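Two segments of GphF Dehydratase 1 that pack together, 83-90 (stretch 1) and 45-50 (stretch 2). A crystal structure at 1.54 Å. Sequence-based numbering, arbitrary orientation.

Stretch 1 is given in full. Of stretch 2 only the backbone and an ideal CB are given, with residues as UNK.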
ATOM      1  N   SER A  83      11.630  -7.910  -3.142  1.00 26.19           N
ATOM      2  CA  SER A  83      12.195  -7.473  -4.414  1.00 18.92           C
ATOM      3  C   SER A  83      11.114  -6.629  -5.065  1.00 20.12           C
ATOM      4  O   SER A  83       9.944  -7.047  -5.069  1.00 21.26           O
ATOM      5  CB  SER A  83      12.589  -8.613  -5.352  1.00 26.64           C
ATOM      6  OG  SER A  83      13.845  -9.165  -4.995  1.00 42.70           O
ATOM      7  N   PRO A  84      11.461  -5.471  -5.621  1.00 21.06           N
ATOM      8  CA  PRO A  84      10.462  -4.687  -6.343  1.00 23.18           C
ATOM      9  C   PRO A  84       9.994  -5.436  -7.579  1.00 17.96           C
ATOM     10  O   PRO A  84      10.704  -6.287  -8.130  1.00 17.77           O
ATOM     11  CB  PRO A  84      11.216  -3.404  -6.712  1.00 25.32           C
ATOM     12  CG  PRO A  84      12.637  -3.824  -6.788  1.00 26.28           C
ATOM     13  CD  PRO A  84      12.814  -4.902  -5.752  1.00 23.63           C
ATOM     14  N   LEU A  85       8.773  -5.131  -7.996  1.00 15.66           N
ATOM     15  CA  LEU A  85       8.222  -5.632  -9.244  1.00 14.79           C
ATOM     16  C   LEU A  85       8.320  -4.500 -10.263  1.00 16.26           C
ATOM     17  O   LEU A  85       7.611  -3.490 -10.163  1.00 16.65           O
ATOM     18  CB  LEU A  85       6.784  -6.119  -9.064  1.00 17.10           C
ATOM     19  CG  LEU A  85       6.040  -6.529 -10.344  1.00 21.23           C
ATOM     20  CD1 LEU A  85       6.892  -7.462 -11.183  1.00 24.83           C
ATOM     21  CD2 LEU A  85       4.704  -7.185 -10.001  1.00 23.62           C
ATOM     22  N   VAL A  86       9.226  -4.652 -11.212  1.00 16.63           N
ATOM     23  CA  VAL A  86       9.387  -3.681 -12.284  1.00 15.35           C
ATOM     24  C   VAL A  86       8.567  -4.160 -13.465  1.00 15.01           C
ATOM     25  O   VAL A  86       8.719  -5.305 -13.910  1.00 20.95           O
ATOM     26  CB  VAL A  86      10.866  -3.525 -12.669  1.00 19.11           C
ATOM     27  CG1 VAL A  86      11.007  -2.553 -13.825  1.00 20.41           C
ATOM     28  CG2 VAL A  86      11.696  -3.083 -11.464  1.00 21.70           C
ATOM     29  N   LEU A  87       7.686  -3.297 -13.960  1.00 15.14           N
ATOM     30  CA  LEU A  87       6.906  -3.561 -15.158  1.00 12.00           C
ATOM     31  C   LEU A  87       7.525  -2.827 -16.338  1.00 15.69           C
ATOM     32  O   LEU A  87       7.954  -1.677 -16.210  1.00 19.74           O
ATOM     33  CB  LEU A  87       5.455  -3.098 -14.986  1.00 16.00           C
ATOM     34  CG  LEU A  87       4.652  -3.764 -13.865  1.00 17.32           C
ATOM     35  CD1 LEU A  87       3.313  -3.045 -13.727  1.00 18.90           C
ATOM     36  CD2 LEU A  87       4.460  -5.268 -14.120  1.00 17.22           C
ATOM     37  N   ARG A  88       7.570  -3.487 -17.491  1.00 16.91           N
ATOM     38  CA  ARG A  88       7.800  -2.769 -18.739  1.00 14.11           C
ATOM     39  C   ARG A  88       6.450  -2.350 -19.304  1.00 15.09           C
ATOM     40  O   ARG A  88       5.522  -3.162 -19.371  1.00 17.36           O
ATOM     41  CB  ARG A  88       8.557  -3.625 -19.755  1.00 15.09           C
ATOM     42  CG  ARG A  88       9.733  -4.383 -19.194  1.00 16.77           C
ATOM     43  CD  ARG A  88      10.813  -3.493 -18.597  1.00 23.60           C
ATOM     44  NE  ARG A  88      11.928  -4.316 -18.114  1.00 21.83           N
ATOM     45  CZ  ARG A  88      12.915  -3.868 -17.342  1.00 23.05           C
ATOM     46  NH1 ARG A  88      12.941  -2.600 -16.957  1.00 22.36           N
ATOM     47  NH2 ARG A  88      13.876  -4.694 -16.942  1.00 30.64           N
ATOM     48  N   ALA A  89       6.339  -1.078 -19.687  1.00 17.43           N
ATOM     49  CA  ALA A  89       5.081  -0.484 -20.132  1.00 15.74           C
ATOM     50  C   ALA A  89       4.316  -1.405 -21.070  1.00 19.44           C
ATOM     51  O   ALA A  89       4.842  -1.837 -22.102  1.00 18.05           O
ATOM     52  CB  ALA A  89       5.361   0.847 -20.826  1.00 15.80           C
ATOM     53  N   GLY A  90       3.081  -1.739 -20.686  1.00 16.99           N
ATOM     54  CA  GLY A  90       2.210  -2.541 -21.519  1.00 20.06           C
ATOM     55  C   GLY A  90       2.473  -4.034 -21.528  1.00 23.18           C
ATOM     56  O   GLY A  90       1.617  -4.786 -22.011  1.00 25.39           O
ATOM     57  N   UNK A  45      13.218   6.037 -13.368  1.00 18.82           N
ATOM     58  CA  UNK A  45      12.571   5.923 -14.676  1.00 19.20           C
ATOM     59  C   UNK A  45      11.989   4.538 -14.966  1.00 21.04           C
ATOM     60  O   UNK A  45      11.478   4.319 -16.073  1.00 28.30           O
ATOM     61  CB  UNK A  45      13.578   6.281 -15.771  1.00 19.20           C
ATOM     62  N   UNK A  46      12.041   3.602 -14.027  1.00 16.83           N
ATOM     63  CA  UNK A  46      11.407   2.305 -14.205  1.00 17.93           C
ATOM     64  C   UNK A  46      10.025   2.326 -13.572  1.00 16.05           C
ATOM     65  O   UNK A  46       9.817   2.967 -12.536  1.00 18.36           O
ATOM     66  CB  UNK A  46      12.263   1.190 -13.601  1.00 17.93           C
ATOM     67  N   UNK A  47       9.076   1.641 -14.206  1.00 17.61           N
ATOM     68  CA  UNK A  47       7.756   1.477 -13.606  1.00 16.95           C
ATOM     69  C   UNK A  47       7.869   0.464 -12.475  1.00 16.85           C
ATOM     70  O   UNK A  47       8.230  -0.695 -12.706  1.00 17.26           O
ATOM     71  CB  UNK A  47       6.723   1.032 -14.643  1.00 16.95           C
ATOM     72  N   UNK A  48       7.561   0.891 -11.250  1.00 16.22           N
ATOM     73  CA  UNK A  48       7.717   0.053 -10.061  1.00 14.14           C
ATOM     74  C   UNK A  48       6.363  -0.075  -9.370  1.00 16.28           C
ATOM     75  O   UNK A  48       5.756   0.932  -8.983  1.00 14.59           O
ATOM     76  CB  UNK A  48       8.763   0.634  -9.108  1.00 14.14           C
ATOM     77  N   UNK A  49       5.893  -1.311  -9.211  1.00 14.98           N
ATOM     78  CA  UNK A  49       4.612  -1.549  -8.555  1.00 18.13           C
ATOM     79  C   UNK A  49       4.688  -1.074  -7.109  1.00 15.75           C
ATOM     80  O   UNK A  49       5.606  -1.443  -6.370  1.00 17.45           O
ATOM     81  CB  UNK A  49       4.231  -3.029  -8.619  1.00 18.13           C
ATOM     82  N   UNK A  50       3.728  -0.239  -6.708  1.00 14.39           N
ATOM     83  CA  UNK A  50       3.692   0.269  -5.341  1.00 13.43           C
ATOM     84  C   UNK A  50       3.504  -0.869  -4.339  1.00 13.43           C
ATOM     85  O   UNK A  50       2.707  -1.784  -4.560  1.00 15.24           O
ATOM     86  CB  UNK A  50       2.572   1.300  -5.186  1.00 13.43           C
TER

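Position 45 has a positive phi (67/4), and nothing of stretch 1 lies within 5.5 Å of its ideal CB. Glycine, asparagine or aspartate would accept this backbone most readily. The deposited residue is Asp-45, which makes no contact with stretch 1.

Position 46 has extended angles (-95/144), and its CA-to-CB bond points toward stretch 1. The ideal CB is already 4.0 Å from CG1 of Val-86. The guanidinium of Arg-88 is further off, with NH1 5.1 Å from the ideal CB. A small apolar residue suits the spot, though a longer or acidic one cannot be excluded from these atoms alone. It is Ala-46, and its CB meets CG1 of Val-86 at 4.0 Å.

Position 47 is also extended (-74/119). Its carbonyl O accepts a hydrogen bond from N of Leu-87 at 2.9 Å, and the same O lies 3.2 Å from CA of Val-86. The side chain leaves on the face that carries Leu-87. Its ideal CB is 3.4 Å from O of Leu-87, with Ala-89 beyond. A long or branched apolar residue could use both neighbours; isoleucine, leucine, methionine or valine are candidates. Ile-47 is deposited, and it loses more area to the contact than any other residue here. Its CG2 lies 4.1 Å from CB of Leu-87, and its CD1 reaches CB of Ala-89 at 3.9 Å. A water bridges the backbones, accepting from N of Ile-47 (2.9 Å) and donating to O of Leu-87 (2.7 Å).

Position 48 pairs with Val-86 in antiparallel, non-hydrogen-bonded register, CA to CA 4.7 Å. Its side chain shares a face with that of Val-86, and Pro-84 CB is 5.3 Å from the ideal CB. Beta-branched or other medium apolar residues fit this setting. Val-48 spans the two: its CG2 is 4.4 Å from CG2 of Val-86, and its CG1 is 4.1 Å from CB of Pro-84.

Position 49 points its CB toward stretch 1. Its N donates to O of Leu-85 at 2.9 Å and 174°, a nearly straight bond that proline could not make. The side chains of Leu-85 and Leu-87 offer an apolar setting, so valine, isoleucine or leucine would be reasonable. In Val-49, CG2 packs against both, 3.8 Å from CG of Leu-85 and 3.7 Å from CD1 of Leu-87. A second water donates to O of Val-49 (2.7 Å) and accepts from N of Leu-85 (3.0 Å).

Position 50 points away, with no stretch 1 atom near its CB. Stretch 1 sets no preference. The residue is Leu-50.

Stretch 2 45-50: DAIVVL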
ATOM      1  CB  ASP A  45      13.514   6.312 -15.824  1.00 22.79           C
ATOM      2  CG  ASP A  45      13.861   7.793 -15.810  1.00 31.03           C
ATOM      3  OD1 ASP A  45      13.089   8.581 -15.220  1.00 36.30           O
ATOM      4  OD2 ASP A  45      14.901   8.170 -16.385  1.00 34.72           O
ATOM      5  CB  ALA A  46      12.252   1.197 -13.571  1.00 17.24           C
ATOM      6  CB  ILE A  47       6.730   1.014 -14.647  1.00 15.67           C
ATOM      7  CG1 ILE A  47       6.682   1.974 -15.834  1.00 17.17           C
ATOM      8  CG2 ILE A  47       5.347   0.873 -13.993  1.00 17.00           C
ATOM      9  CD1 ILE A  47       6.013   1.377 -17.064  1.00 17.08           C
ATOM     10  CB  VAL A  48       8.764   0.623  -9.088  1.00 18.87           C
ATOM     11  CG1 VAL A  48       8.827  -0.225  -7.819  1.00 24.98           C
ATOM     12  CG2 VAL A  48      10.137   0.710  -9.739  1.00 22.69           C
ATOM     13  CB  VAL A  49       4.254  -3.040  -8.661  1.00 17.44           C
ATOM     14  CG1 VAL A  49       3.102  -3.423  -7.709  1.00 19.17           C
ATOM     15  CG2 VAL A  49       3.942  -3.395 -10.125  1.00 15.43           C
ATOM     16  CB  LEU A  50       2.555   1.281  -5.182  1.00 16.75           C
ATOM     17  CG  LEU A  50       2.691   2.683  -5.777  1.00 17.30           C
ATOM     18  CD1 LEU A  50       1.368   3.411  -5.617  1.00 15.79           C
ATOM     19  CD2 LEU A  50       3.804   3.430  -5.066  1.00 15.25           C
TER
HETATM   20  O   HOH W   1       9.957   0.052 -16.409  1.00 21.47           O
HETATM   21  O   HOH W   2       7.196  -3.581  -6.001  1.00 16.26           O
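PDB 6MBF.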